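Local coordinates for probable protein phosphatase 2C 50 (Oryza sativa subsp. japonica, PDB 5ZCG), which probably removes phosphate from phosphoserine and phosphothreonine residues of target proteins, as a magnesium-dependent phosphatase of the PP2C family, at residues A[109-114]-A[146-151]. The protein carries 5 engineered substitutions. Residues are numbered along the deposited sequence; the frame is centred on the assembly and turned at random.
Sequences KCFQRV and AVVALV
F111 extends from helix 99-118 toward strand 143-151 and sets the far end of its ring, CE2 and CZ leading, against A146 and V148, two side chains on the same face of the strand. CE2 meets the methyl of A146, 3.7 Å from its CB. CZ lies between the two strand residues, 4.0 Å from the CB of A146 and 4.1 Å from CG1 of V148. Both methyls come up to the ring obliquely. The carbonyl oxygen of A146 does lie in the ring plane, at the edge, 3.8 Å from CE2. With CG anti to its own carbonyl carbon (chi1 -84°), the phenyl group is carried off the helix toward the sheet. V148 approaches from the opposite direction and offers CG1, likewise anti to the carbonyl carbon (chi1 -45°). V147, between the two touching strand residues, points away, in keeping with strand alternation. All three touching residues are buried and their side-chain contacts are apolar; at the level of A146 the backbones stand 8.7 Å apart between the CA atoms of F111 and A146, a gap bridged by the phenyl group. A159 and C161 of the adjacent strand 155-161, together with P230, also touch this ring. The A146 side chain is about 12 Å from a bound magnesium ion. With an alanine here in place of F111 the phenyl group is gone, which would probably open a gap between helix and sheet and leave the methyls of A146 and V148 without the ring they pack against. Joining an outer helix to the inward-lying beta sheet, the arrangement is the helix-on-sheet packing of the alpha-beta-beta-alpha sandwich of PP2C phosphatases.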
ATOM      1  N   LYS A 109     -10.826   7.982  11.574  1.00 25.77           N
ATOM      2  CA  LYS A 109     -11.450   6.818  12.191  1.00 26.48           C
ATOM      3  C   LYS A 109     -11.937   5.824  11.146  1.00 25.46           C
ATOM      4  O   LYS A 109     -11.825   4.611  11.346  1.00 23.88           O
ATOM      5  CB  LYS A 109     -12.611   7.259  13.090  1.00 34.44           C
ATOM      6  CG  LYS A 109     -12.234   7.495  14.553  1.00 43.80           C
ATOM      7  CD  LYS A 109     -11.120   8.524  14.687  1.00 53.01           C
ATOM      8  CE  LYS A 109     -10.321   8.338  15.968  1.00 59.14           C
ATOM      9  NZ  LYS A 109      -8.979   8.983  15.869  1.00 61.81           N
ATOM     10  N   CYS A 110     -12.476   6.308  10.021  1.00 30.06           N
ATOM     11  CA  CYS A 110     -12.904   5.390   8.969  1.00 32.04           C
ATOM     12  C   CYS A 110     -11.718   4.614   8.398  1.00 26.38           C
ATOM     13  O   CYS A 110     -11.764   3.380   8.274  1.00 27.21           O
ATOM     14  CB  CYS A 110     -13.629   6.164   7.868  1.00 37.79           C
ATOM     15  SG  CYS A 110     -13.720   5.304   6.276  1.00 37.66           S
ATOM     16  N   PHE A 111     -10.636   5.325   8.055  1.00 25.47           N
ATOM     17  CA  PHE A 111      -9.460   4.657   7.500  1.00 30.34           C
ATOM     18  C   PHE A 111      -8.847   3.694   8.512  1.00 33.20           C
ATOM     19  O   PHE A 111      -8.425   2.584   8.153  1.00 28.29           O
ATOM     20  CB  PHE A 111      -8.430   5.693   7.045  1.00 26.96           C
ATOM     21  CG  PHE A 111      -8.675   6.240   5.654  1.00 29.32           C
ATOM     22  CD1 PHE A 111      -9.961   6.526   5.216  1.00 30.56           C
ATOM     23  CD2 PHE A 111      -7.614   6.473   4.791  1.00 27.93           C
ATOM     24  CE1 PHE A 111     -10.185   7.029   3.940  1.00 31.40           C
ATOM     25  CE2 PHE A 111      -7.830   6.979   3.513  1.00 29.73           C
ATOM     26  CZ  PHE A 111      -9.116   7.256   3.087  1.00 27.31           C
ATOM     27  N   GLN A 112      -8.799   4.099   9.787  1.00 31.19           N
ATOM     28  CA  GLN A 112      -8.257   3.233  10.826  1.00 31.27           C
ATOM     29  C   GLN A 112      -9.118   1.996  11.017  1.00 29.31           C
ATOM     30  O   GLN A 112      -8.598   0.907  11.278  1.00 29.30           O
ATOM     31  CB  GLN A 112      -8.138   4.007  12.141  1.00 36.71           C
ATOM     32  CG  GLN A 112      -7.520   3.218  13.288  1.00 41.86           C
ATOM     33  CD  GLN A 112      -6.076   2.834  13.018  1.00 47.04           C
ATOM     34  OE1 GLN A 112      -5.193   3.693  12.964  1.00 47.76           O
ATOM     35  NE2 GLN A 112      -5.828   1.538  12.845  1.00 48.03           N
ATOM     36  N   ARG A 113     -10.439   2.142  10.901  1.00 32.40           N
ATOM     37  CA  ARG A 113     -11.329   0.999  11.057  1.00 32.31           C
ATOM     38  C   ARG A 113     -11.149   0.010   9.918  1.00 30.04           C
ATOM     39  O   ARG A 113     -11.106  -1.207  10.139  1.00 29.42           O
ATOM     40  CB  ARG A 113     -12.780   1.473  11.141  1.00 35.68           C
ATOM     41  CG  ARG A 113     -13.814   0.369  10.963  1.00 43.26           C
ATOM     42  CD  ARG A 113     -14.010  -0.433  12.243  1.00 51.28           C
ATOM     43  NE  ARG A 113     -14.013   0.418  13.433  1.00 58.03           N
ATOM     44  CZ  ARG A 113     -15.052   1.148  13.830  1.00 63.29           C
ATOM     45  NH1 ARG A 113     -16.182   1.137  13.135  1.00 63.99           N
ATOM     46  NH2 ARG A 113     -14.961   1.892  14.925  1.00 65.92           N
ATOM     47  N   VAL A 114     -11.035   0.512   8.688  1.00 31.94           N
ATOM     48  CA  VAL A 114     -10.760  -0.387   7.569  1.00 28.21           C
ATOM     49  C   VAL A 114      -9.409  -1.074   7.759  1.00 26.89           C
ATOM     50  O   VAL A 114      -9.276  -2.284   7.530  1.00 26.99           O
ATOM     51  CB  VAL A 114     -10.838   0.371   6.232  1.00 29.96           C
ATOM     52  CG1 VAL A 114     -10.305  -0.496   5.096  1.00 27.65           C
ATOM     53  CG2 VAL A 114     -12.272   0.790   5.956  1.00 28.21           C
ATOM     54  N   ALA A 146      -5.071   4.785  -0.635  1.00 22.72           N
ATOM     55  CA  ALA A 146      -6.485   5.130  -0.614  1.00 26.25           C
ATOM     56  C   ALA A 146      -6.569   6.632  -0.818  1.00 26.49           C
ATOM     57  O   ALA A 146      -6.197   7.396   0.076  1.00 29.32           O
ATOM     58  CB  ALA A 146      -7.146   4.710   0.701  1.00 19.81           C
ATOM     59  N   VAL A 147      -7.032   7.062  -1.984  1.00 25.30           N
ATOM     60  CA  VAL A 147      -7.337   8.467  -2.206  1.00 27.32           C
ATOM     61  C   VAL A 147      -8.824   8.543  -2.515  1.00 29.23           C
ATOM     62  O   VAL A 147      -9.302   7.913  -3.467  1.00 32.26           O
ATOM     63  CB  VAL A 147      -6.468   9.094  -3.318  1.00 32.03           C
ATOM     64  CG1 VAL A 147      -6.598   8.348  -4.641  1.00 26.49           C
ATOM     65  CG2 VAL A 147      -6.789  10.574  -3.485  1.00 35.01           C
ATOM     66  N   VAL A 148      -9.571   9.243  -1.664  1.00 28.70           N
ATOM     67  CA  VAL A 148     -11.015   9.302  -1.817  1.00 27.67           C
ATOM     68  C   VAL A 148     -11.459  10.755  -1.838  1.00 27.01           C
ATOM     69  O   VAL A 148     -10.861  11.630  -1.202  1.00 28.19           O
ATOM     70  CB  VAL A 148     -11.764   8.506  -0.715  1.00 28.65           C
ATOM     71  CG1 VAL A 148     -11.116   7.130  -0.503  1.00 24.92           C
ATOM     72  CG2 VAL A 148     -11.831   9.288   0.583  1.00 33.52           C
ATOM     73  N   ALA A 149     -12.516  10.998  -2.601  1.00 26.59           N
ATOM     74  CA  ALA A 149     -13.132  12.305  -2.746  1.00 32.87           C
ATOM     75  C   ALA A 149     -14.627  12.146  -2.522  1.00 30.79           C
ATOM     76  O   ALA A 149     -15.305  11.431  -3.268  1.00 31.00           O
ATOM     77  CB  ALA A 149     -12.851  12.902  -4.126  1.00 35.95           C
ATOM     78  N   LEU A 150     -15.123  12.782  -1.473  1.00 30.13           N
ATOM     79  CA  LEU A 150     -16.544  12.972  -1.269  1.00 28.01           C
ATOM     80  C   LEU A 150     -16.959  14.215  -2.038  1.00 27.48           C
ATOM     81  O   LEU A 150     -16.363  15.283  -1.871  1.00 28.39           O
ATOM     82  CB  LEU A 150     -16.847  13.114   0.225  1.00 32.56           C
ATOM     83  CG  LEU A 150     -18.271  13.433   0.673  1.00 34.89           C
ATOM     84  CD1 LEU A 150     -18.513  12.790   2.030  1.00 34.01           C
ATOM     85  CD2 LEU A 150     -18.497  14.935   0.740  1.00 37.04           C
ATOM     86  N   VAL A 151     -17.955  14.073  -2.898  1.00 27.42           N
ATOM     87  CA  VAL A 151     -18.428  15.157  -3.741  1.00 32.39           C
ATOM     88  C   VAL A 151     -19.882  15.424  -3.385  1.00 30.93           C
ATOM     89  O   VAL A 151     -20.700  14.499  -3.356  1.00 29.24           O
ATOM     90  CB  VAL A 151     -18.286  14.823  -5.238  1.00 29.62           C
ATOM     91  CG1 VAL A 151     -18.843  15.955  -6.077  1.00 27.86           C
ATOM     92  CG2 VAL A 151     -16.822  14.530  -5.588  1.00 27.97           C
TER